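Interphotoreceptor retinoid-binding protein (Xenopus laevis, PDB 1J7X) probably binds and carries retinoids between the photoreceptors and neighbouring cells of the eye, using a fold related to the S41 peptidases of the ClpP/crotonase clan. Local coordinates at residues I79-I84 against V119-K124; D114-V119 against R148-G153; G204-T209 against T231-I236; M242-F247 against S255-I260. All blocks are in the same frame, centred on the assembly; numbering follows the deposited sequence.

Contact 1: residues I79-I84 against V119-K124; sequences IQAENI and VSVIAK
A short 3-10 turn in the loop between strand 64-67 and helix 88-98 leans on the first turns of helix 119-137. The loop falls in the sequence range of the N-terminal IRBP domain and the helix in that of the S41 peptidase family, so the contact joins two family regions at the surface. The bump is Val121. It projects from the helix into a hollow lined by Ile79, Ala81 and Ile84. Its two methyl groups divide the work. CG1, anti to the backbone N (chi1 174°), sits between two isoleucines: Ile84 CD1 is 3.6 Å from Val121 CG1, and Ile79 CG2 lies 3.9 Å from the same methyl. Ile79 crosses Val121 at about a right angle, whereas Ile84 crosses it obliquely. The extended outer arm of Ile84 (chi2 179°) brings CD1 onto the helix, where it also meets Lys124 CB at 4.1 Å. The rest of the Lys124 chain leads away. Beside this pocket, Ala81 CB forms a smaller bump and lies 3.7 Å from Ser120 OG. That hydroxyl is hydrogen-bonded to Asp118, so Ala81 merely packs against it. The turn keeps its own shape through two backbone bonds, Asn83 N to Gln80 O at 2.9 Å and Ile84 N to Ala81 O. The contact itself rests on apolar packing. The other methyl of Val121 makes the tightest fit: CG2, beside its own backbone N, presses against the loop backbone, 3.5 Å from Ile79 O and 3.2 Å from Ala81 N.

Contact 2: residues D114-V119 against R148-G153; sequences DQFADV and RYNVGG
The Phe116 ring takes Asn150 OD1 at its edge, in the ring plane, 3.5 Å from CD1. Its plane and the Asn150 amide are 44° apart, and the two side chains cross at about a right angle. The Tyr149 ring has Arg148 CB on one face and Asp114 OD1 near its edge. Tyr149 OH in turn stands over the centre of the Arg148 guanidinium. Asp114 runs alongside Tyr149, and a water links Asp114 OD1 (2.7 Å) to Tyr149 N (2.9 Å). The other carboxylate oxygen of Asp114 is in a salt bridge with Arg112.

Asn150 is the centre of the contact. Its CG is anti to the backbone N (chi1 -168°), which lays the amide against the peptide between Asp114 and Gln115. OD1 accepts from Gly152 N at 2.8 Å, an Asx turn, and ND2 bonds to Phe113 O. An alanine here would lose both bonds and would probably loosen the turn and the seat of the Phe116 ring. The backbones are joined by Phe116 N to Gly152 O (2.8 Å, 164°) and by a weak bond from Val151 N to Asp114 O. Gly153 must be small, since a beta carbon would collide with Phe116 O, a buried atom with no partner in the model.

The two loops follow strands 108-112 and 142-146, parallel neighbours joined through helix 119-137, which Asp118 N-caps. Phe116 touches both helix 158-163 and helix 216-226, while Asn150 also touches the latter.

Contact 3: residues G204-T209 against T231-I236; sequences GVYVLT and TIIGEI
Strands 204-209 and 231-234 are parallel neighbours in the mixed sheet, joined through helix 216-226 as a beta-alpha-beta crossover. Their axes approach to 4.6 Å with 30° between their directions. Tyr206, Val207, Leu208 and Thr209 stand opposite Thr231, Ile232, Ile233 and Gly234.

Backbone hydrogen bonds form the ladder. Thr231 N gives to Val205 O at 3.1 Å, and Thr231 O takes Val207 N at 2.9 Å. Val207 O then receives Ile233 N nearly along its C=O axis. Ile233 O receives Thr209 N from above the carbonyl plane. CA-H...O contacts fill in between these bonds.

Apolar packing differs on the two faces. On one face Tyr206 and Ile233 lie side by side, with Tyr206 CD2 4.0 Å from Ile233 CD1. The same ring carbon is 3.7 Å from Thr231 CB, and Leu208 joins this row. Helix 287-296 covers Tyr206 and Ile233. On the other face, towards helix 216-226, Ile232 has CG1 beside the backbone N and CD1 turned back at chi2 (-53°), so that Ile232 CD1 reaches Val207 CB at 3.6 Å. The side chains of Thr209 and Ile232 cross at about a right angle, CG2 to CG2.

Steric limits act at Gly234. A beta carbon would collide with Thr209 O and with the preceding carbonyl, so glycine is required where the strand ends.

Polar closure follows at Glu235. Thr209 O receives Glu235 N at 3.0 Å. Thr209 OG1, in the crowded position between N and carbonyl carbon (chi1 60°), gives its proton to a lone pair of Glu235 O at 3.0 Å.

Contact 4: residues M242-F247 against S255-I260; sequences MHSKVF and SVTVPI
Ser255 lies near the start of the second arm of a beta hairpin, placing CB beside Phe247 O and OG beside a methyl of Val246. Val256 pairs with Phe247 in a hydrogen-bonded pair: Val256 N gives to Phe247 O and Val256 O takes Phe247 N, each at 2.8 Å. The same Val256 O lies at the edge of the Phe247 ring, in its plane. Thr257 faces Val246 in a non-hydrogen-bonded pair, with OG1 3.6 Å from Val246 CG2, while its methyl meets Ser244 CB. Val258 closes a second bonded pair with Lys245; Val258 N to Lys245 O is nearly straight (177°). Phe247 crosses Val258 at about a right angle, and both touch Ile14 of helix 2-18. Pro259 comes close to Ser244, 3.8 Å between CA atoms. Ile260 N gives to His243 O at 2.9 Å. Ile260 CD1 lies 3.6 Å from Lys245 CD, crossing the extended lysine chain obliquely; the lysine NZ bonds to Gln181. An alanine at Ile260 would keep the backbone bond but lose this support, and would probably let the lysine chain move more. The pairing is thus made by peptide groups, with Phe247, Val256 and Val258 in apolar contact on one face and Val246 against Thr257 on the other.

How the contacts relate
Contacts 1 and 2 are neighbours, with centres 13 Å apart. They share Val119: the loop 114-119 of contact 2 runs straight into the helix that contact 1 covers. Ile79 also packs on Gln115 and Ala117. Contact 2 meets contact 3 through Arg148, whose CG is 3.7 Å from Thr209 C. The loop 148-153 follows strand 142-146, which lies next to strand 204-209 of contact 3 in the mixed sheet. Contact 4 belongs to the antiparallel sheet and sits on the other side of the chain's centre from contact 3, their centres about 28 Å apart. Its nearest atoms come within about 4 Å of contact 2 without touching.

Contact 1: residues I79-I84 against V119-K124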
loop_
_atom_site.group_PDB
_atom_site.type_symbol
_atom_site.label_atom_id
_atom_site.label_comp_id
_atom_site.label_asym_id
_atom_site.label_seq_id
_atom_site.Cartn_x
_atom_site.Cartn_y
_atom_site.Cartn_z
ATOM N N ILE A 79 -3.806 -13.691 9.496
ATOM C CA ILE A 79 -3.965 -15.139 9.464
ATOM C C ILE A 79 -2.739 -15.790 8.863
ATOM O O ILE A 79 -2.408 -15.467 7.743
ATOM C CB ILE A 79 -5.189 -15.532 8.604
ATOM C CG1 ILE A 79 -6.478 -14.849 9.110
ATOM C CG2 ILE A 79 -5.366 -17.057 8.612
ATOM C CD1 ILE A 79 -6.782 -15.174 10.534
ATOM N N GLN A 80 -2.085 -16.696 9.586
ATOM C CA GLN A 80 -0.857 -17.365 9.091
ATOM C C GLN A 80 -1.192 -18.718 8.497
ATOM O O GLN A 80 -2.103 -19.399 8.971
ATOM C CB GLN A 80 0.121 -17.558 10.222
ATOM C CG GLN A 80 0.587 -16.249 10.755
ATOM C CD GLN A 80 1.242 -15.403 9.693
ATOM O OE1 GLN A 80 2.217 -15.826 9.086
ATOM N NE2 GLN A 80 0.716 -14.206 9.467
ATOM N N ALA A 81 -0.446 -19.111 7.476
ATOM C CA ALA A 81 -0.681 -20.399 6.818
ATOM C C ALA A 81 -0.578 -21.553 7.785
ATOM O O ALA A 81 -1.373 -22.511 7.718
ATOM C CB ALA A 81 0.284 -20.607 5.618
ATOM N N GLU A 82 0.379 -21.429 8.699
ATOM C CA GLU A 82 0.651 -22.470 9.696
ATOM C C GLU A 82 -0.459 -22.586 10.742
ATOM O O GLU A 82 -0.368 -23.437 11.658
ATOM C CB GLU A 82 1.992 -22.215 10.379
ATOM C CG GLU A 82 2.222 -20.782 10.802
ATOM C CD GLU A 82 3.647 -20.552 11.263
ATOM O OE1 GLU A 82 4.048 -21.203 12.283
ATOM O OE2 GLU A 82 4.363 -19.737 10.596
ATOM N N ASN A 83 -1.492 -21.745 10.628
ATOM C CA ASN A 83 -2.583 -21.768 11.582
ATOM C C ASN A 83 -3.952 -21.903 10.925
ATOM O O ASN A 83 -4.957 -21.608 11.567
ATOM C CB ASN A 83 -2.557 -20.501 12.407
ATOM C CG ASN A 83 -1.245 -20.340 13.162
ATOM O OD1 ASN A 83 -0.182 -20.188 12.569
ATOM N ND2 ASN A 83 -1.322 -20.394 14.468
ATOM N N ILE A 84 -3.963 -22.324 9.659
ATOM C CA ILE A 84 -5.178 -22.515 8.896
ATOM C C ILE A 84 -5.731 -23.914 9.175
ATOM O O ILE A 84 -4.981 -24.850 9.079
ATOM C CB ILE A 84 -4.886 -22.418 7.395
ATOM C CG1 ILE A 84 -4.252 -21.074 7.078
ATOM C CG2 ILE A 84 -6.182 -22.536 6.596
ATOM C CD1 ILE A 84 -3.908 -20.905 5.611
ATOM N N VAL A 119 -0.465 -14.709 0.172
ATOM C CA VAL A 119 -1.066 -15.479 -0.894
ATOM C C VAL A 119 -1.132 -17.009 -0.541
ATOM O O VAL A 119 -1.967 -17.736 -1.081
ATOM C CB VAL A 119 -0.422 -15.170 -2.263
ATOM C CG1 VAL A 119 0.964 -15.754 -2.349
ATOM C CG2 VAL A 119 -1.332 -15.630 -3.408
ATOM N N SER A 120 -0.222 -17.463 0.351
ATOM C CA SER A 120 -0.233 -18.899 0.687
ATOM C C SER A 120 -1.504 -19.265 1.454
ATOM O O SER A 120 -1.980 -20.391 1.353
ATOM C CB SER A 120 1.036 -19.290 1.387
ATOM O OG SER A 120 1.212 -18.616 2.625
ATOM N N VAL A 121 -2.030 -18.303 2.216
ATOM C CA VAL A 121 -3.224 -18.438 2.964
ATOM C C VAL A 121 -4.415 -18.357 2.069
ATOM O O VAL A 121 -5.336 -19.206 2.120
ATOM C CB VAL A 121 -3.276 -17.448 4.080
ATOM C CG1 VAL A 121 -4.658 -17.522 4.773
ATOM C CG2 VAL A 121 -2.074 -17.699 5.091
ATOM N N ILE A 122 -4.431 -17.356 1.175
ATOM C CA ILE A 122 -5.514 -17.192 0.277
ATOM C C ILE A 122 -5.696 -18.395 -0.588
ATOM O O ILE A 122 -6.823 -18.750 -0.922
ATOM C CB ILE A 122 -5.444 -15.938 -0.642
ATOM C CG1 ILE A 122 -5.393 -14.668 0.193
ATOM C CG2 ILE A 122 -6.605 -15.869 -1.659
ATOM C CD1 ILE A 122 -6.681 -14.453 1.032
ATOM N N ALA A 123 -4.585 -19.060 -0.908
ATOM C CA ALA A 123 -4.659 -20.281 -1.728
ATOM C C ALA A 123 -5.562 -21.322 -1.064
ATOM O O ALA A 123 -6.575 -21.795 -1.656
ATOM C CB ALA A 123 -3.263 -20.847 -1.890
ATOM N N LYS A 124 -5.287 -21.613 0.189
ATOM C CA LYS A 124 -6.133 -22.580 0.958
ATOM C C LYS A 124 -7.582 -22.113 1.231
ATOM O O LYS A 124 -8.522 -22.935 1.216
ATOM C CB LYS A 124 -5.451 -22.824 2.277
ATOM C CG LYS A 124 -4.064 -23.541 2.101
ATOM C CD LYS A 124 -4.204 -24.906 1.335
ATOM C CE LYS A 124 -2.854 -25.662 1.049
ATOM N NZ LYS A 124 -1.888 -24.965 -0.060
#

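Contact 2: residues D114-V119 against R148-G153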
loop_
_atom_site.group_PDB
_atom_site.type_symbol
_atom_site.label_atom_id
_atom_site.label_comp_id
_atom_site.label_asym_id
_atom_site.label_seq_id
_atom_site.Cartn_x
_atom_site.Cartn_y
_atom_site.Cartn_z
ATOM N N ASP A 114 -10.858 -6.885 6.784
ATOM C CA ASP A 114 -10.006 -6.006 7.521
ATOM C C ASP A 114 -8.475 -6.365 7.596
ATOM O O ASP A 114 -7.734 -5.780 8.414
ATOM C CB ASP A 114 -10.495 -5.885 8.912
ATOM C CG ASP A 114 -11.873 -5.341 9.031
ATOM O OD1 ASP A 114 -12.453 -4.825 8.088
ATOM O OD2 ASP A 114 -12.477 -5.453 10.137
ATOM N N GLN A 115 -8.084 -7.351 6.793
ATOM C CA GLN A 115 -6.697 -7.706 6.677
ATOM C C GLN A 115 -6.450 -8.287 5.289
ATOM O O GLN A 115 -7.394 -8.632 4.654
ATOM C CB GLN A 115 -6.350 -8.699 7.779
ATOM C CG GLN A 115 -7.008 -9.976 7.698
ATOM C CD GLN A 115 -6.502 -10.933 8.738
ATOM O OE1 GLN A 115 -6.979 -10.883 9.925
ATOM N NE2 GLN A 115 -5.674 -11.888 8.301
ATOM N N PHE A 116 -5.196 -8.393 4.877
ATOM C CA PHE A 116 -4.769 -9.018 3.622
ATOM C C PHE A 116 -3.815 -10.144 4.123
ATOM O O PHE A 116 -2.770 -9.905 4.623
ATOM C CB PHE A 116 -4.038 -8.032 2.733
ATOM C CG PHE A 116 -4.949 -7.276 1.832
ATOM C CD1 PHE A 116 -5.630 -6.198 2.306
ATOM C CD2 PHE A 116 -5.058 -7.633 0.487
ATOM C CE1 PHE A 116 -6.501 -5.571 1.473
ATOM C CE2 PHE A 116 -5.884 -6.957 -0.360
ATOM C CZ PHE A 116 -6.593 -5.922 0.131
ATOM N N ALA A 117 -4.199 -11.360 3.958
ATOM C CA ALA A 117 -3.315 -12.469 4.296
ATOM C C ALA A 117 -2.369 -12.780 3.117
ATOM O O ALA A 117 -2.626 -12.368 2.006
ATOM C CB ALA A 117 -4.157 -13.646 4.570
ATOM N N ASP A 118 -1.308 -13.491 3.421
ATOM C CA ASP A 118 -0.326 -13.874 2.449
ATOM C C ASP A 118 -1.018 -14.761 1.369
ATOM O O ASP A 118 -2.010 -15.451 1.655
ATOM C CB ASP A 118 0.805 -14.685 3.103
ATOM C CG ASP A 118 1.890 -15.023 2.123
ATOM O OD1 ASP A 118 2.690 -14.124 1.783
ATOM O OD2 ASP A 118 1.892 -16.153 1.581
ATOM N N VAL A 119 -0.465 -14.709 0.172
ATOM C CA VAL A 119 -1.066 -15.479 -0.894
ATOM C C VAL A 119 -1.132 -17.009 -0.541
ATOM O O VAL A 119 -1.967 -17.736 -1.081
ATOM C CB VAL A 119 -0.422 -15.170 -2.263
ATOM C CG1 VAL A 119 0.964 -15.754 -2.349
ATOM C CG2 VAL A 119 -1.332 -15.630 -3.408
ATOM N N ARG A 148 -11.958 0.641 5.215
ATOM C CA ARG A 148 -11.773 1.581 6.313
ATOM C C ARG A 148 -11.170 0.973 7.548
ATOM O O ARG A 148 -10.565 1.711 8.329
ATOM C CB ARG A 148 -13.094 2.309 6.732
ATOM C CG ARG A 148 -13.593 3.246 5.636
ATOM C CD ARG A 148 -14.996 3.803 5.958
ATOM N NE ARG A 148 -15.981 2.760 6.016
ATOM C CZ ARG A 148 -17.254 2.952 6.372
ATOM N NH1 ARG A 148 -17.681 4.198 6.580
ATOM N NH2 ARG A 148 -18.105 1.930 6.384
ATOM N N TYR A 149 -11.367 -0.325 7.787
ATOM C CA TYR A 149 -10.833 -0.978 8.951
ATOM C C TYR A 149 -9.728 -1.946 8.641
ATOM O O TYR A 149 -9.369 -2.775 9.453
ATOM C CB TYR A 149 -12.056 -1.732 9.632
ATOM C CG TYR A 149 -13.292 -0.852 9.692
ATOM C CD1 TYR A 149 -13.385 0.122 10.611
ATOM C CD2 TYR A 149 -14.275 -0.908 8.687
ATOM C CE1 TYR A 149 -14.480 0.991 10.647
ATOM C CE2 TYR A 149 -15.363 -0.055 8.699
ATOM C CZ TYR A 149 -15.482 0.873 9.720
ATOM O OH TYR A 149 -16.518 1.805 9.686
ATOM N N ASN A 150 -9.188 -1.854 7.405
ATOM C CA ASN A 150 -8.233 -2.807 6.907
ATOM C C ASN A 150 -6.831 -2.307 7.035
ATOM O O ASN A 150 -6.356 -1.404 6.350
ATOM C CB ASN A 150 -8.613 -3.223 5.560
ATOM C CG ASN A 150 -7.862 -4.430 5.024
ATOM O OD1 ASN A 150 -6.659 -4.655 5.273
ATOM N ND2 ASN A 150 -8.566 -5.256 4.249
ATOM N N VAL A 151 -6.163 -2.902 8.023
ATOM C CA VAL A 151 -4.791 -2.557 8.375
ATOM C C VAL A 151 -3.776 -3.348 7.584
ATOM O O VAL A 151 -2.570 -3.238 7.718
ATOM C CB VAL A 151 -4.552 -2.820 9.885
ATOM C CG1 VAL A 151 -5.506 -1.909 10.651
ATOM C CG2 VAL A 151 -4.646 -4.323 10.228
ATOM N N GLY A 152 -4.243 -3.958 6.504
ATOM C CA GLY A 152 -3.381 -4.620 5.538
ATOM C C GLY A 152 -2.754 -5.916 6.005
ATOM O O GLY A 152 -3.455 -6.905 6.510
ATOM N N GLY A 153 -1.489 -6.000 5.708
ATOM C CA GLY A 153 -0.615 -7.211 5.884
ATOM C C GLY A 153 0.304 -7.340 4.718
ATOM O O GLY A 153 0.706 -6.333 4.061
HETATM O O HOH W 1 -12.254 -2.688 6.377
#

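Contact 3: residues G204-T209 against T231-I236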
loop_
_atom_site.group_PDB
_atom_site.type_symbol
_atom_site.label_atom_id
_atom_site.label_comp_id
_atom_site.label_asym_id
_atom_site.label_seq_id
_atom_site.Cartn_x
_atom_site.Cartn_y
_atom_site.Cartn_z
ATOM N N GLY A 204 -19.580 -0.957 -11.556
ATOM C CA GLY A 204 -19.017 0.076 -10.714
ATOM C C GLY A 204 -18.428 -0.471 -9.421
ATOM O O GLY A 204 -18.989 -1.317 -8.766
ATOM N N VAL A 205 -17.262 0.030 -9.068
ATOM C CA VAL A 205 -16.571 -0.355 -7.892
ATOM C C VAL A 205 -16.124 0.901 -7.100
ATOM O O VAL A 205 -15.538 1.843 -7.681
ATOM C CB VAL A 205 -15.360 -1.239 -8.165
ATOM C CG1 VAL A 205 -14.713 -1.644 -6.818
ATOM C CG2 VAL A 205 -15.736 -2.501 -8.958
ATOM N N TYR A 206 -16.473 0.920 -5.858
ATOM C CA TYR A 206 -16.191 1.997 -4.918
ATOM C C TYR A 206 -15.450 1.505 -3.683
ATOM O O TYR A 206 -15.932 0.618 -3.004
ATOM C CB TYR A 206 -17.474 2.666 -4.552
ATOM C CG TYR A 206 -18.207 3.153 -5.774
ATOM C CD1 TYR A 206 -19.032 2.301 -6.495
ATOM C CD2 TYR A 206 -18.005 4.453 -6.280
ATOM C CE1 TYR A 206 -19.675 2.694 -7.679
ATOM C CE2 TYR A 206 -18.655 4.874 -7.368
ATOM C CZ TYR A 206 -19.473 3.982 -8.121
ATOM O OH TYR A 206 -20.043 4.454 -9.293
ATOM N N VAL A 207 -14.204 2.003 -3.442
ATOM C CA VAL A 207 -13.374 1.571 -2.332
ATOM C C VAL A 207 -13.341 2.592 -1.257
ATOM O O VAL A 207 -13.057 3.756 -1.530
ATOM C CB VAL A 207 -11.954 1.303 -2.800
ATOM C CG1 VAL A 207 -11.146 0.799 -1.689
ATOM C CG2 VAL A 207 -11.984 0.286 -3.934
ATOM N N LEU A 208 -13.737 2.229 -0.063
ATOM C CA LEU A 208 -13.804 3.104 1.086
ATOM C C LEU A 208 -12.501 3.036 1.837
ATOM O O LEU A 208 -12.023 1.948 2.214
ATOM C CB LEU A 208 -14.968 2.738 2.020
ATOM C CG LEU A 208 -16.348 2.559 1.386
ATOM C CD1 LEU A 208 -17.362 2.433 2.519
ATOM C CD2 LEU A 208 -16.724 3.600 0.442
ATOM N N THR A 209 -11.929 4.213 2.184
ATOM C CA THR A 209 -10.707 4.254 2.930
ATOM C C THR A 209 -10.758 5.146 4.151
ATOM O O THR A 209 -11.576 6.065 4.195
ATOM C CB THR A 209 -9.528 4.814 2.035
ATOM O OG1 THR A 209 -9.926 6.153 1.628
ATOM C CG2 THR A 209 -9.303 3.890 0.822
ATOM N N THR A 231 -13.480 4.085 -7.908
ATOM C CA THR A 231 -13.468 5.385 -7.275
ATOM C C THR A 231 -13.115 5.163 -5.793
ATOM O O THR A 231 -13.716 4.307 -5.124
ATOM C CB THR A 231 -14.817 6.043 -7.413
ATOM O OG1 THR A 231 -15.198 6.196 -8.789
ATOM C CG2 THR A 231 -14.824 7.419 -6.771
ATOM N N ILE A 232 -12.098 5.897 -5.292
ATOM C CA ILE A 232 -11.696 5.783 -3.931
ATOM C C ILE A 232 -12.413 6.877 -3.121
ATOM O O ILE A 232 -12.367 8.074 -3.444
ATOM C CB ILE A 232 -10.181 6.000 -3.807
ATOM C CG1 ILE A 232 -9.418 5.138 -4.821
ATOM C CG2 ILE A 232 -9.660 5.677 -2.469
ATOM C CD1 ILE A 232 -9.865 3.609 -4.702
ATOM N N ILE A 233 -12.981 6.498 -1.992
ATOM C CA ILE A 233 -13.789 7.421 -1.146
ATOM C C ILE A 233 -13.412 7.308 0.311
ATOM O O ILE A 233 -13.356 6.208 0.882
ATOM C CB ILE A 233 -15.290 7.110 -1.324
ATOM C CG1 ILE A 233 -15.611 7.121 -2.784
ATOM C CG2 ILE A 233 -16.168 8.069 -0.452
ATOM C CD1 ILE A 233 -17.039 6.577 -3.030
ATOM N N GLY A 234 -13.120 8.479 0.937
ATOM C CA GLY A 234 -12.858 8.456 2.355
ATOM C C GLY A 234 -11.690 9.346 2.713
ATOM O O GLY A 234 -11.607 10.430 2.167
ATOM N N GLU A 235 -10.904 8.904 3.681
ATOM C CA GLU A 235 -9.785 9.684 4.180
ATOM C C GLU A 235 -8.472 9.302 3.460
ATOM O O GLU A 235 -8.281 8.200 2.983
ATOM C CB GLU A 235 -9.615 9.499 5.639
ATOM C CG GLU A 235 -10.880 9.860 6.444
ATOM C CD GLU A 235 -10.802 9.441 7.870
ATOM O OE1 GLU A 235 -10.001 8.523 8.250
ATOM O OE2 GLU A 235 -11.661 9.926 8.679
ATOM N N ILE A 236 -7.485 10.183 3.565
ATOM C CA ILE A 236 -6.151 9.864 3.077
ATOM C C ILE A 236 -5.648 8.749 4.014
ATOM O O ILE A 236 -5.868 8.774 5.251
ATOM C CB ILE A 236 -5.218 11.109 3.205
ATOM C CG1 ILE A 236 -5.680 12.140 2.254
ATOM C CG2 ILE A 236 -3.835 10.753 2.965
ATOM C CD1 ILE A 236 -5.158 13.570 2.595
HETATM O O HOH W 2 -15.994 4.159 -10.263
#

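Contact 4: residues M242-F247 against S255-I260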
loop_
_atom_site.group_PDB
_atom_site.type_symbol
_atom_site.label_atom_id
_atom_site.label_comp_id
_atom_site.label_asym_id
_atom_site.label_seq_id
_atom_site.Cartn_x
_atom_site.Cartn_y
_atom_site.Cartn_z
HETATM N N MSE A 242 5.355 -1.104 2.756
HETATM C CA MSE A 242 6.537 -1.894 3.103
HETATM C C MSE A 242 7.606 -1.672 2.029
HETATM O O MSE A 242 8.132 -2.628 1.443
HETATM C CB MSE A 242 6.146 -3.371 3.183
HETATM C CG MSE A 242 5.218 -3.699 4.256
HETATM SE SE MSE A 242 5.019 -5.587 4.440
HETATM C CE MSE A 242 6.722 -5.970 4.823
ATOM N N HIS A 243 7.938 -0.405 1.739
ATOM C CA HIS A 243 8.937 -0.074 0.740
ATOM C C HIS A 243 10.246 0.455 1.329
ATOM O O HIS A 243 11.134 0.812 0.582
ATOM C CB HIS A 243 8.363 0.956 -0.245
ATOM C CG HIS A 243 7.148 0.473 -0.970
ATOM N ND1 HIS A 243 6.307 1.329 -1.645
ATOM C CD2 HIS A 243 6.627 -0.767 -1.128
ATOM C CE1 HIS A 243 5.354 0.639 -2.248
ATOM N NE2 HIS A 243 5.494 -0.631 -1.909
ATOM N N SER A 244 10.395 0.592 2.571
ATOM C CA SER A 244 11.612 1.148 3.200
ATOM C C SER A 244 12.213 0.234 4.232
ATOM O O SER A 244 11.609 -0.766 4.653
ATOM C CB SER A 244 11.301 2.458 3.853
ATOM O OG SER A 244 10.553 3.355 2.987
ATOM N N LYS A 245 13.411 0.598 4.679
ATOM C CA LYS A 245 14.112 -0.107 5.774
ATOM C C LYS A 245 14.741 0.982 6.643
ATOM O O LYS A 245 15.050 2.100 6.163
ATOM C CB LYS A 245 15.182 -1.031 5.188
ATOM C CG LYS A 245 14.603 -2.228 4.430
ATOM C CD LYS A 245 15.650 -3.318 4.097
ATOM C CE LYS A 245 15.027 -4.705 3.787
ATOM N NZ LYS A 245 16.070 -5.817 3.584
ATOM N N VAL A 246 14.909 0.675 7.884
ATOM C CA VAL A 246 15.459 1.568 8.820
ATOM C C VAL A 246 16.916 1.212 9.092
ATOM O O VAL A 246 17.242 0.029 9.299
ATOM C CB VAL A 246 14.686 1.588 10.092
ATOM C CG1 VAL A 246 15.230 2.614 11.067
ATOM C CG2 VAL A 246 13.193 1.954 9.774
ATOM N N PHE A 247 17.787 2.243 9.127
ATOM C CA PHE A 247 19.224 2.067 9.410
ATOM C C PHE A 247 19.656 2.950 10.557
ATOM O O PHE A 247 19.562 4.143 10.491
ATOM C CB PHE A 247 20.040 2.382 8.156
ATOM C CG PHE A 247 19.687 1.541 6.955
ATOM C CD1 PHE A 247 18.635 1.868 6.109
ATOM C CD2 PHE A 247 20.493 0.456 6.584
ATOM C CE1 PHE A 247 18.288 1.076 5.072
ATOM C CE2 PHE A 247 20.207 -0.282 5.405
ATOM C CZ PHE A 247 19.095 0.024 4.672
ATOM N N SER A 255 18.377 7.575 13.597
ATOM C CA SER A 255 18.342 6.566 12.569
ATOM C C SER A 255 17.848 7.170 11.279
ATOM O O SER A 255 17.353 8.368 11.278
ATOM C CB SER A 255 17.429 5.438 12.970
ATOM O OG SER A 255 16.116 5.934 12.885
ATOM N N VAL A 256 18.038 6.432 10.202
ATOM C CA VAL A 256 17.495 6.867 8.919
ATOM C C VAL A 256 16.590 5.820 8.246
ATOM O O VAL A 256 16.915 4.664 8.118
ATOM C CB VAL A 256 18.606 7.402 7.950
ATOM C CG1 VAL A 256 19.464 6.230 7.473
ATOM C CG2 VAL A 256 18.011 8.080 6.710
ATOM N N THR A 257 15.372 6.213 7.813
ATOM C CA THR A 257 14.509 5.353 7.058
ATOM C C THR A 257 14.682 5.663 5.656
ATOM O O THR A 257 14.653 6.851 5.250
ATOM C CB THR A 257 12.976 5.600 7.378
ATOM O OG1 THR A 257 12.748 5.409 8.746
ATOM C CG2 THR A 257 12.098 4.595 6.622
ATOM N N VAL A 258 15.022 4.624 4.934
ATOM C CA VAL A 258 15.333 4.731 3.523
ATOM C C VAL A 258 14.474 3.891 2.614
ATOM O O VAL A 258 14.334 2.678 2.815
ATOM C CB VAL A 258 16.835 4.341 3.284
ATOM C CG1 VAL A 258 17.163 4.473 1.841
ATOM C CG2 VAL A 258 17.724 5.194 4.133
ATOM N N PRO A 259 13.830 4.507 1.612
ATOM C CA PRO A 259 13.052 3.693 0.707
ATOM C C PRO A 259 13.957 2.870 -0.151
ATOM O O PRO A 259 14.816 3.438 -0.727
ATOM C CB PRO A 259 12.272 4.718 -0.109
ATOM C CG PRO A 259 13.196 5.944 -0.086
ATOM C CD PRO A 259 13.708 5.940 1.291
ATOM N N ILE A 260 13.849 1.549 -0.097
ATOM C CA ILE A 260 14.691 0.674 -0.901
ATOM C C ILE A 260 13.956 0.208 -2.128
ATOM O O ILE A 260 14.524 -0.364 -3.029
ATOM C CB ILE A 260 15.130 -0.536 -0.101
ATOM C CG1 ILE A 260 13.865 -1.403 0.246
ATOM C CG2 ILE A 260 15.859 -0.161 1.204
ATOM C CD1 ILE A 260 14.207 -2.739 0.886
#